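Local coordinates for surface glycan binding protein B (Bacteroides ovatus, PDB 6E57) that binds mixed-linkage beta-glucan, probably at the surface of the bacterial cell, as part of the machinery by which this gut symbiont uses cereal glucans, at residues 152-157 against 182-187; 132-137 against 158-163; 198-203 against 210-215; 169-174 against 188-193. All blocks are in the same frame, centred on the assembly; numbering follows the deposited sequence.

All four contacts belong to one beta-sandwich domain of the chain and illustrate how contact chemistry follows place in the fold. Contacts 1 and 3 are antiparallel strand pairs, one in each sheet; each sends one face into the shared core, where Leu-153 of the first meets Ile-200 and Leu-202 of the second. The other face carries an arginine in both, stacked on a tyrosine in contact 1 and under a methionine sulfur in contact 3. Contact 2 is the most buried and lacks polar bonds between its segments, closing the end of the sandwich. Contact 4, farther out, packs the edge strand 169-171 against the connection 188-193 through apolar side chains and one amide.

Contact 1: residues 152-157 against 182-187; sequences RLYGSN and ENYLEY. With NA (sodium ion), chain N; PO4 (phosphate ion), chain M; PO4 (phosphate ion), chain L; PO4 (phosphate ion), chain J.
Arg-152 reaches past its pair partner, Glu-186, to lie over Tyr-184, and their flat groups stack: the guanidinium rests on the phenol ring with planes 15° apart and its CZ 3.9 Å from the ring centroid, a cation-pi pair. The chain of Arg-152, extended from CG to NE, runs over the same ring and adds a CH-pi contact through CD. In the guanidinium plane, NH1 donates to Tyr-154 OH at 2.8 Å, while NH1 and NH2 share O4 of a phosphate ion, probably from the crystallisation liquor, so the stack over one face and the bonds in its plane together fix the group's rotation. Tyr-184 in turn presents its edge to the face of Tyr-154, centroids 5.8 Å apart. This is the solvent side, and its outer rim is polar and lined by ions: Glu-182 crosses the Tyr-154 ring at a slant, near CD1, and Gly-155 O binds a sodium ion at 2.5 Å.

The other face is packed closely and is apolar. Leu-153 and Leu-185 form the hydrogen-bonded pair, with Leu-185 N to Leu-153 O at 2.8 Å and Leu-153 N to Leu-185 O at 3.0 Å. CG of Leu-153 meets CE1 of Tyr-187 at 3.6 Å, and all three side chains rest on Ile-164 of the opposing sheet. One apolar face and one polar face on a single strand pair are typical of a beta-sandwich, here probably of immunoglobulin-like type.

Contact 2: residues 132-137 against 158-163; sequences DDPQSK and LQNVTA
Leu-158 meets the backbone of Gln-135 with its branched end, and the route it takes shows how an aliphatic chain can fill the space beside a strand. CB makes no close approach to the 132-137 segment and acts as a spacer. With CG anti to the carbonyl carbon (chi1 -74°), the chain swings toward the strand, and CG arrives 3.7 Å from Gln-135 O. From there CD2 goes closest, 3.4 Å from Gln-135 O, and also borders Gln-135 N. CD1 takes the other branch, past the same oxygen toward CB of Ser-136 at 4.5 Å. Both Leu-153 and Leu-202 also touch this leucine, so its end is sunk between the two sheets.

The place is the end of a beta-sandwich: residues 132-137 lead in from the preceding domain, to which Asp-133 is tied by a salt bridge with Arg-59, and the 3-10 turn 158-160 carries the chain from strand 150-154 of one sheet to strand 163-166 of the other. Where it joins the second sheet, Thr-162 and Ala-163 both face Gln-203 in a classic beta bulge.

Pro-134 fills the remaining part of the contact. Its CB lies 3.9 Å from CG2 of Val-161, and both side chains touch Leu-202, whereas it crosses the Asn-160 side chain at about a right angle, Pro-134 CG 4.0 Å from Asn-160 CB. Gln-135 turns its own side chain away from the turn, and NE2 donates to Asp-133 O at 2.9 Å, reaching back along the chain past the proline residue, with Leu-130 O as a second acceptor.

Contact 3: residues 198-203 against 210-215; sequences YRIVLQ and YGADMV
Ile-200 and Ala-212 meet at the apolar centre of this hairpin, CD1 to CB at 3.6 Å, and Leu-202 covers the same methyl with its CG at 3.8 Å. Because CG1 of Ile-200 sits between the backbone N and carbonyl carbon (chi1 56°), CD1 leans across to the alanine while CG2 is left to meet CG2 of Val-215 at 4.0 Å.

Around this core the backbones pair through Tyr-198 with Val-215 and Leu-202 with Tyr-210. Between them the register slips by one residue at a beta bulge: Ile-200 N donates to Asp-213 O at 3.0 Å, but Ile-200 O receives only a weak bond from Ala-212 N.

On the polar face, SD of Met-214 lies 3.8 Å above the centre of the Arg-199 guanidinium. NH1 of Arg-199 makes a long, weak salt bridge to Asp-213 OD1, 3.4 Å. Both charges have partners in the preceding domain, Asp-82 and Thr-104 for the arginine and Thr-104 for the aspartate.

Within its five-stranded sheet the hairpin is flanked by strand 163-166 beside 196-203 and strand 144-145 beside 209-217, with Leu-153 of the opposing sheet packed on Ile-200 and Leu-202.

Contact 4: residues 169-174 against 188-193; sequences NTITDP and TIPTGV
The carboxamide of Asn-169 is the flat group here, and the puckered ring of Pro-190 is the surface it lies against. Over one side of the amide plane lie both CG2 of Val-193, 3.9 Å from Asn-169 CG, and the outer ring carbons CB and CG of Pro-190, whose CG is 4.0 Å from that same carbon. The asparagine slides past the ring in the opposite direction, so that its CB also comes within 3.9 Å of Pro-190 CG. CB and CG of Asn-169 thus pack on these carbons.

In the beta-sandwich, this is where a connection between sheets passes the edge of one of them. Strand 169-171 is an outermost strand of the five-stranded sheet, and residues 188-193 leave strand 184-188 of the other sheet on their way to strand 196-203. Ile-189, just before the proline, turns its side chain away from the edge strand and packs on Leu-166, on which Ile-171 and Val-193 also rest, and its backbone is bonded to Gly-148 and Lys-149.

Ile-171 fills the inner half of the contact, crossing Pro-190 at about a right angle. Its CD1 touches ring carbon CD at 3.9 Å, on the far part of the ring from the asparagine. A chi1 of -56° sets CG1 of Ile-171 anti to the carbonyl carbon and leaves CG2 anti to the backbone N, which carries this branch to the connection's backbone, where CG2 stops 3.6 Å from Thr-188 O.

Contact 1: residues 152-157 against 182-187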
# COMPACT_ATOMS: atom_id res chain seq x y z
N ARG A 152 1.19 2.34 -15.02
CA ARG A 152 0.98 0.90 -15.14
C ARG A 152 -0.36 0.50 -14.51
O ARG A 152 -0.75 1.02 -13.47
CB ARG A 152 2.07 0.11 -14.40
CG ARG A 152 3.49 0.53 -14.73
CD ARG A 152 4.48 -0.24 -13.90
NE ARG A 152 5.80 -0.18 -14.49
CZ ARG A 152 6.77 -1.06 -14.26
NH1 ARG A 152 6.58 -2.02 -13.37
NH2 ARG A 152 7.91 -0.98 -14.92
N LEU A 153 -1.03 -0.46 -15.16
CA LEU A 153 -2.11 -1.24 -14.58
C LEU A 153 -1.65 -2.70 -14.46
O LEU A 153 -1.09 -3.25 -15.41
CB LEU A 153 -3.36 -1.14 -15.47
CG LEU A 153 -3.92 0.26 -15.70
CD1 LEU A 153 -5.04 0.23 -16.73
CD2 LEU A 153 -4.42 0.87 -14.40
N TYR A 154 -1.86 -3.28 -13.27
CA TYR A 154 -1.70 -4.71 -13.03
C TYR A 154 -3.10 -5.34 -12.88
O TYR A 154 -4.00 -4.71 -12.33
CB TYR A 154 -0.89 -4.98 -11.77
CG TYR A 154 0.56 -4.58 -11.85
CD1 TYR A 154 1.50 -5.40 -12.47
CD2 TYR A 154 1.01 -3.39 -11.30
CE1 TYR A 154 2.83 -5.04 -12.54
CE2 TYR A 154 2.34 -3.02 -11.36
CZ TYR A 154 3.26 -3.85 -11.99
OH TYR A 154 4.57 -3.49 -12.06
N GLY A 155 -3.25 -6.57 -13.37
CA GLY A 155 -4.50 -7.30 -13.24
C GLY A 155 -4.50 -8.58 -14.04
O GLY A 155 -3.53 -9.35 -13.99
N SER A 156 -5.59 -8.80 -14.78
CA SER A 156 -5.82 -10.01 -15.58
C SER A 156 -6.47 -9.64 -16.91
O SER A 156 -7.25 -8.69 -16.99
CB SER A 156 -6.67 -11.00 -14.82
OG SER A 156 -6.11 -11.28 -13.55
N ASN A 157 -6.13 -10.42 -17.95
CA ASN A 157 -6.73 -10.34 -19.28
C ASN A 157 -6.57 -8.93 -19.88
O ASN A 157 -7.35 -8.53 -20.73
CB ASN A 157 -8.21 -10.75 -19.24
CG ASN A 157 -8.42 -12.10 -18.57
OD1 ASN A 157 -9.17 -12.21 -17.61
ND2 ASN A 157 -7.74 -13.12 -19.07
N GLU A 182 5.34 -9.62 -12.60
CA GLU A 182 3.99 -9.55 -13.15
C GLU A 182 3.99 -8.64 -14.39
O GLU A 182 4.67 -7.61 -14.42
CB GLU A 182 2.99 -9.04 -12.11
CG GLU A 182 1.55 -9.29 -12.51
CD GLU A 182 0.49 -8.92 -11.49
OE1 GLU A 182 0.85 -8.40 -10.41
OE2 GLU A 182 -0.71 -9.14 -11.79
N ASN A 183 3.23 -9.06 -15.41
CA ASN A 183 2.99 -8.27 -16.60
C ASN A 183 2.05 -7.11 -16.25
O ASN A 183 1.29 -7.19 -15.29
CB ASN A 183 2.39 -9.10 -17.73
CG ASN A 183 3.25 -10.27 -18.16
OD1 ASN A 183 4.41 -10.37 -17.78
ND2 ASN A 183 2.67 -11.17 -18.94
N TYR A 184 2.11 -6.05 -17.06
CA TYR A 184 1.34 -4.86 -16.80
C TYR A 184 0.94 -4.18 -18.12
O TYR A 184 1.55 -4.43 -19.15
CB TYR A 184 2.13 -3.90 -15.90
CG TYR A 184 3.50 -3.53 -16.40
CD1 TYR A 184 3.69 -2.42 -17.20
CD2 TYR A 184 4.62 -4.27 -16.03
CE1 TYR A 184 4.96 -2.06 -17.65
CE2 TYR A 184 5.88 -3.93 -16.48
CZ TYR A 184 6.06 -2.82 -17.29
OH TYR A 184 7.30 -2.47 -17.74
N LEU A 185 -0.09 -3.34 -18.04
CA LEU A 185 -0.53 -2.52 -19.15
C LEU A 185 0.04 -1.11 -18.97
O LEU A 185 -0.34 -0.40 -18.04
CB LEU A 185 -2.06 -2.51 -19.20
CG LEU A 185 -2.68 -1.98 -20.49
CD1 LEU A 185 -2.36 -2.88 -21.67
CD2 LEU A 185 -4.19 -1.84 -20.33
N GLU A 186 0.99 -0.76 -19.84
CA GLU A 186 1.62 0.55 -19.84
C GLU A 186 0.74 1.51 -20.65
O GLU A 186 0.22 1.13 -21.70
CB GLU A 186 3.03 0.45 -20.44
CG GLU A 186 3.98 1.55 -20.00
CD GLU A 186 5.44 1.27 -20.32
OE1 GLU A 186 5.76 1.07 -21.51
OE2 GLU A 186 6.25 1.24 -19.37
N TYR A 187 0.56 2.73 -20.15
CA TYR A 187 -0.25 3.74 -20.81
C TYR A 187 0.25 5.13 -20.41
O TYR A 187 0.78 5.31 -19.33
CB TYR A 187 -1.74 3.53 -20.49
CG TYR A 187 -2.15 3.82 -19.07
CD1 TYR A 187 -1.72 3.01 -18.02
CD2 TYR A 187 -2.98 4.88 -18.77
CE1 TYR A 187 -2.11 3.26 -16.72
CE2 TYR A 187 -3.38 5.14 -17.46
CZ TYR A 187 -2.94 4.33 -16.43
OH TYR A 187 -3.32 4.58 -15.15
NA NA N . -1.90 -11.23 -13.61
P PO4 M . 1.92 -12.82 -15.23
O1 PO4 M . 1.14 -14.04 -15.65
O2 PO4 M . 2.49 -13.01 -13.84
O3 PO4 M . 1.02 -11.60 -15.23
O4 PO4 M . 3.06 -12.61 -16.21
P PO4 L . 9.66 -4.39 -14.10
O1 PO4 L . 8.74 -5.29 -13.30
O2 PO4 L . 9.45 -4.64 -15.58
O3 PO4 L . 11.11 -4.70 -13.75
O4 PO4 L . 9.34 -2.95 -13.79
P PO4 J . -2.81 -12.00 -17.69
O1 PO4 J . -3.80 -12.85 -16.95
O2 PO4 J . -2.53 -12.61 -19.04
O3 PO4 J . -1.53 -11.89 -16.89
O4 PO4 J . -3.39 -10.61 -17.90
O HOH W 1 -1.30 -7.98 -15.10

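Contact 2: residues 132-137 against 158-163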
# COMPACT_ATOMS: atom_id res chain seq x y z
N ASP A 132 -13.07 -13.89 -16.85
CA ASP A 132 -12.57 -13.64 -18.21
C ASP A 132 -12.51 -12.14 -18.52
O ASP A 132 -11.96 -11.75 -19.54
CB ASP A 132 -13.43 -14.38 -19.25
CG ASP A 132 -13.16 -15.87 -19.36
OD1 ASP A 132 -12.19 -16.36 -18.74
OD2 ASP A 132 -13.93 -16.55 -20.08
N ASP A 133 -13.08 -11.30 -17.65
CA ASP A 133 -13.10 -9.84 -17.85
C ASP A 133 -11.68 -9.28 -17.77
O ASP A 133 -10.89 -9.73 -16.95
CB ASP A 133 -13.93 -9.11 -16.79
CG ASP A 133 -15.44 -9.21 -16.97
OD1 ASP A 133 -15.88 -9.90 -17.90
OD2 ASP A 133 -16.15 -8.58 -16.16
N PRO A 134 -11.33 -8.28 -18.61
CA PRO A 134 -10.19 -7.40 -18.33
C PRO A 134 -10.46 -6.67 -17.01
O PRO A 134 -11.52 -6.07 -16.84
CB PRO A 134 -10.14 -6.43 -19.51
CG PRO A 134 -10.92 -7.12 -20.61
CD PRO A 134 -11.97 -7.96 -19.90
N GLN A 135 -9.51 -6.76 -16.08
CA GLN A 135 -9.68 -6.24 -14.73
C GLN A 135 -8.34 -5.77 -14.18
O GLN A 135 -7.29 -6.22 -14.63
CB GLN A 135 -10.31 -7.32 -13.84
CG GLN A 135 -9.47 -8.58 -13.70
CD GLN A 135 -10.30 -9.75 -13.25
OE1 GLN A 135 -10.24 -10.17 -12.10
NE2 GLN A 135 -11.13 -10.26 -14.15
N SER A 136 -8.39 -4.85 -13.21
CA SER A 136 -7.21 -4.27 -12.61
C SER A 136 -7.56 -3.71 -11.23
O SER A 136 -8.53 -2.97 -11.09
CB SER A 136 -6.62 -3.21 -13.50
OG SER A 136 -5.40 -2.72 -12.97
N LYS A 137 -6.76 -4.09 -10.23
CA LYS A 137 -6.73 -3.47 -8.91
C LYS A 137 -5.34 -2.85 -8.68
O LYS A 137 -4.40 -3.09 -9.45
CB LYS A 137 -7.01 -4.49 -7.80
CG LYS A 137 -8.31 -5.25 -7.94
CD LYS A 137 -8.75 -5.94 -6.67
CE LYS A 137 -10.18 -6.43 -6.72
NZ LYS A 137 -10.83 -6.33 -5.40
N LEU A 158 -5.52 -8.21 -19.47
CA LEU A 158 -5.34 -6.82 -19.86
C LEU A 158 -4.77 -6.72 -21.28
O LEU A 158 -4.74 -5.63 -21.84
CB LEU A 158 -4.42 -6.12 -18.86
CG LEU A 158 -5.03 -5.80 -17.50
CD1 LEU A 158 -4.02 -5.06 -16.63
CD2 LEU A 158 -6.30 -4.98 -17.65
N GLN A 159 -4.32 -7.85 -21.85
CA GLN A 159 -3.88 -7.89 -23.25
C GLN A 159 -5.05 -7.61 -24.20
O GLN A 159 -4.83 -7.29 -25.36
CB GLN A 159 -3.24 -9.24 -23.60
CG GLN A 159 -4.17 -10.44 -23.48
CD GLN A 159 -3.82 -11.30 -22.30
OE1 GLN A 159 -3.98 -10.91 -21.15
NE2 GLN A 159 -3.33 -12.50 -22.59
N ASN A 160 -6.29 -7.73 -23.70
CA ASN A 160 -7.50 -7.50 -24.48
C ASN A 160 -7.75 -6.00 -24.70
O ASN A 160 -8.44 -5.63 -25.65
CB ASN A 160 -8.73 -8.11 -23.80
CG ASN A 160 -8.68 -9.62 -23.73
OD1 ASN A 160 -7.75 -10.25 -24.23
ND2 ASN A 160 -9.70 -10.22 -23.13
N VAL A 161 -7.20 -5.14 -23.82
CA VAL A 161 -7.57 -3.72 -23.75
C VAL A 161 -6.93 -2.96 -24.92
O VAL A 161 -5.72 -2.96 -25.07
CB VAL A 161 -7.14 -3.11 -22.40
CG1 VAL A 161 -7.57 -1.65 -22.29
CG2 VAL A 161 -7.66 -3.92 -21.22
N THR A 162 -7.77 -2.29 -25.73
CA THR A 162 -7.31 -1.45 -26.85
C THR A 162 -7.38 0.04 -26.49
O THR A 162 -6.75 0.86 -27.16
CB THR A 162 -8.11 -1.74 -28.12
OG1 THR A 162 -9.50 -1.60 -27.82
CG2 THR A 162 -7.85 -3.12 -28.69
N ALA A 163 -8.14 0.39 -25.44
CA ALA A 163 -8.23 1.78 -24.98
C ALA A 163 -8.59 1.83 -23.49
O ALA A 163 -9.27 0.95 -22.97
CB ALA A 163 -9.24 2.54 -25.81

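Contact 3: residues 198-203 against 210-215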
# COMPACT_ATOMS: atom_id res chain seq x y z
N TYR A 198 -9.92 9.94 -10.73
CA TYR A 198 -10.76 9.54 -11.86
C TYR A 198 -11.03 8.03 -11.79
O TYR A 198 -10.13 7.27 -11.45
CB TYR A 198 -10.10 9.90 -13.19
CG TYR A 198 -9.76 11.36 -13.36
CD1 TYR A 198 -8.55 11.87 -12.91
CD2 TYR A 198 -10.64 12.24 -13.97
CE1 TYR A 198 -8.23 13.21 -13.06
CE2 TYR A 198 -10.33 13.58 -14.13
CZ TYR A 198 -9.12 14.07 -13.67
OH TYR A 198 -8.81 15.39 -13.83
N ARG A 199 -12.26 7.62 -12.11
CA ARG A 199 -12.63 6.21 -12.27
C ARG A 199 -12.39 5.81 -13.73
O ARG A 199 -13.02 6.35 -14.63
CB ARG A 199 -14.09 5.98 -11.85
CG ARG A 199 -14.49 4.51 -11.84
CD ARG A 199 -15.89 4.27 -11.29
NE ARG A 199 -15.99 4.52 -9.86
CZ ARG A 199 -15.54 3.70 -8.92
NH1 ARG A 199 -14.90 2.59 -9.24
NH2 ARG A 199 -15.74 4.00 -7.64
N ILE A 200 -11.46 4.87 -13.95
CA ILE A 200 -11.03 4.48 -15.29
C ILE A 200 -11.86 3.28 -15.76
O ILE A 200 -12.41 2.53 -14.96
CB ILE A 200 -9.52 4.18 -15.36
CG1 ILE A 200 -9.09 3.10 -14.36
CG2 ILE A 200 -8.71 5.45 -15.18
CD1 ILE A 200 -7.84 2.36 -14.77
N VAL A 201 -11.92 3.12 -17.09
CA VAL A 201 -12.68 2.08 -17.76
C VAL A 201 -11.80 1.49 -18.86
O VAL A 201 -11.16 2.23 -19.61
CB VAL A 201 -14.00 2.64 -18.31
CG1 VAL A 201 -14.71 1.66 -19.24
CG2 VAL A 201 -14.93 3.08 -17.19
N LEU A 202 -11.76 0.15 -18.94
CA LEU A 202 -11.02 -0.59 -19.97
C LEU A 202 -11.97 -0.93 -21.11
O LEU A 202 -13.06 -1.44 -20.87
CB LEU A 202 -10.45 -1.87 -19.35
CG LEU A 202 -9.69 -1.69 -18.03
CD1 LEU A 202 -9.22 -3.04 -17.51
CD2 LEU A 202 -8.51 -0.74 -18.20
N GLN A 203 -11.54 -0.68 -22.36
CA GLN A 203 -12.38 -0.88 -23.55
C GLN A 203 -11.76 -1.96 -24.45
O GLN A 203 -10.56 -1.98 -24.67
CB GLN A 203 -12.55 0.44 -24.29
CG GLN A 203 -13.36 0.32 -25.58
CD GLN A 203 -13.98 1.63 -26.00
OE1 GLN A 203 -14.78 2.22 -25.28
NE2 GLN A 203 -13.62 2.09 -27.19
N TYR A 210 -15.22 -2.31 -19.21
CA TYR A 210 -15.02 -2.98 -17.93
C TYR A 210 -14.41 -1.99 -16.94
O TYR A 210 -13.58 -1.16 -17.31
CB TYR A 210 -14.10 -4.19 -18.09
CG TYR A 210 -14.50 -5.15 -19.18
CD1 TYR A 210 -14.06 -4.99 -20.48
CD2 TYR A 210 -15.33 -6.23 -18.91
CE1 TYR A 210 -14.42 -5.87 -21.49
CE2 TYR A 210 -15.70 -7.13 -19.90
CZ TYR A 210 -15.24 -6.94 -21.20
OH TYR A 210 -15.60 -7.82 -22.18
N GLY A 211 -14.82 -2.10 -15.67
CA GLY A 211 -14.36 -1.21 -14.61
C GLY A 211 -12.97 -1.58 -14.12
O GLY A 211 -12.63 -2.77 -14.08
N ALA A 212 -12.18 -0.56 -13.75
CA ALA A 212 -10.82 -0.75 -13.26
C ALA A 212 -10.50 0.23 -12.12
O ALA A 212 -9.34 0.58 -11.90
CB ALA A 212 -9.85 -0.58 -14.41
N ASP A 213 -11.54 0.65 -11.38
CA ASP A 213 -11.41 1.41 -10.13
C ASP A 213 -10.69 2.75 -10.40
O ASP A 213 -10.72 3.25 -11.52
CB ASP A 213 -10.77 0.54 -9.05
CG ASP A 213 -11.78 -0.05 -8.08
OD1 ASP A 213 -12.64 0.72 -7.61
OD2 ASP A 213 -11.71 -1.26 -7.82
N MET A 214 -10.09 3.33 -9.35
CA MET A 214 -9.69 4.74 -9.31
C MET A 214 -8.21 4.92 -9.68
O MET A 214 -7.38 4.04 -9.43
CB MET A 214 -9.90 5.31 -7.90
CG MET A 214 -11.33 5.22 -7.42
SD MET A 214 -12.49 6.00 -8.57
CE MET A 214 -11.95 7.70 -8.49
N VAL A 215 -7.92 6.08 -10.27
CA VAL A 215 -6.57 6.59 -10.51
C VAL A 215 -6.51 8.00 -9.92
O VAL A 215 -7.50 8.72 -9.94
CB VAL A 215 -6.24 6.58 -12.02
CG1 VAL A 215 -5.19 7.62 -12.39
CG2 VAL A 215 -5.80 5.20 -12.49
O HOH W 2 -14.70 1.39 -12.26

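Contact 4: residues 169-174 against 188-193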
# COMPACT_ATOMS: atom_id res chain seq x y z
N ASN A 169 -10.95 11.78 -21.67
CA ASN A 169 -9.92 11.43 -22.65
C ASN A 169 -10.04 9.95 -23.00
O ASN A 169 -10.45 9.14 -22.17
CB ASN A 169 -8.51 11.77 -22.15
CG ASN A 169 -8.34 13.23 -21.81
OD1 ASN A 169 -9.02 13.75 -20.93
ND2 ASN A 169 -7.43 13.91 -22.50
N THR A 170 -9.69 9.62 -24.25
CA THR A 170 -9.62 8.25 -24.75
C THR A 170 -8.16 7.92 -25.03
O THR A 170 -7.60 8.39 -26.02
CB THR A 170 -10.50 8.09 -26.00
OG1 THR A 170 -11.81 8.59 -25.71
CG2 THR A 170 -10.60 6.65 -26.47
N ILE A 171 -7.55 7.12 -24.15
CA ILE A 171 -6.14 6.73 -24.25
C ILE A 171 -6.04 5.46 -25.12
O ILE A 171 -6.50 4.40 -24.70
CB ILE A 171 -5.53 6.52 -22.85
CG1 ILE A 171 -5.69 7.76 -21.97
CG2 ILE A 171 -4.07 6.09 -22.96
CD1 ILE A 171 -5.47 7.51 -20.50
N THR A 172 -5.43 5.60 -26.30
CA THR A 172 -5.50 4.58 -27.36
C THR A 172 -4.13 3.93 -27.62
O THR A 172 -3.99 3.20 -28.59
CB THR A 172 -6.03 5.19 -28.66
OG1 THR A 172 -5.07 6.13 -29.13
CG2 THR A 172 -7.38 5.86 -28.50
N ASP A 173 -3.15 4.17 -26.74
CA ASP A 173 -1.77 3.68 -26.92
C ASP A 173 -1.38 2.71 -25.80
O ASP A 173 -0.25 2.76 -25.33
CB ASP A 173 -0.76 4.83 -26.95
CG ASP A 173 -0.98 5.85 -28.06
OD1 ASP A 173 -1.72 5.54 -29.02
OD2 ASP A 173 -0.39 6.95 -27.96
N PRO A 174 -2.26 1.79 -25.34
CA PRO A 174 -1.89 0.86 -24.28
C PRO A 174 -0.93 -0.20 -24.82
O PRO A 174 -1.08 -0.65 -25.96
CB PRO A 174 -3.23 0.25 -23.84
CG PRO A 174 -4.05 0.26 -25.11
CD PRO A 174 -3.63 1.53 -25.83
N THR A 188 0.06 6.11 -21.32
CA THR A 188 0.48 7.49 -21.11
C THR A 188 -0.72 8.33 -20.67
O THR A 188 -1.77 8.30 -21.31
CB THR A 188 1.10 8.08 -22.39
OG1 THR A 188 2.07 7.17 -22.90
CG2 THR A 188 1.76 9.42 -22.15
N ILE A 189 -0.55 9.09 -19.58
CA ILE A 189 -1.56 10.03 -19.11
C ILE A 189 -1.48 11.28 -19.98
O ILE A 189 -0.40 11.84 -20.17
CB ILE A 189 -1.35 10.38 -17.62
CG1 ILE A 189 -1.22 9.14 -16.73
CG2 ILE A 189 -2.46 11.30 -17.13
CD1 ILE A 189 -2.46 8.27 -16.68
N PRO A 190 -2.60 11.76 -20.57
CA PRO A 190 -2.59 13.00 -21.33
C PRO A 190 -2.18 14.19 -20.45
O PRO A 190 -2.45 14.18 -19.25
CB PRO A 190 -4.03 13.17 -21.83
CG PRO A 190 -4.65 11.79 -21.70
CD PRO A 190 -3.93 11.12 -20.55
N THR A 191 -1.52 15.19 -21.05
CA THR A 191 -1.02 16.36 -20.33
C THR A 191 -2.18 17.25 -19.87
O THR A 191 -2.10 17.90 -18.83
CB THR A 191 -0.02 17.15 -21.19
OG1 THR A 191 -0.66 17.55 -22.40
CG2 THR A 191 1.23 16.35 -21.52
N GLY A 192 -3.27 17.25 -20.65
CA GLY A 192 -4.44 18.12 -20.43
C GLY A 192 -5.17 17.83 -19.12
O GLY A 192 -5.81 18.72 -18.57
N VAL A 193 -5.08 16.59 -18.63
CA VAL A 193 -5.85 16.13 -17.48
C VAL A 193 -5.37 16.86 -16.23
O VAL A 193 -4.19 16.79 -15.88
CB VAL A 193 -5.77 14.60 -17.30
CG1 VAL A 193 -6.52 14.14 -16.06
CG2 VAL A 193 -6.25 13.86 -18.53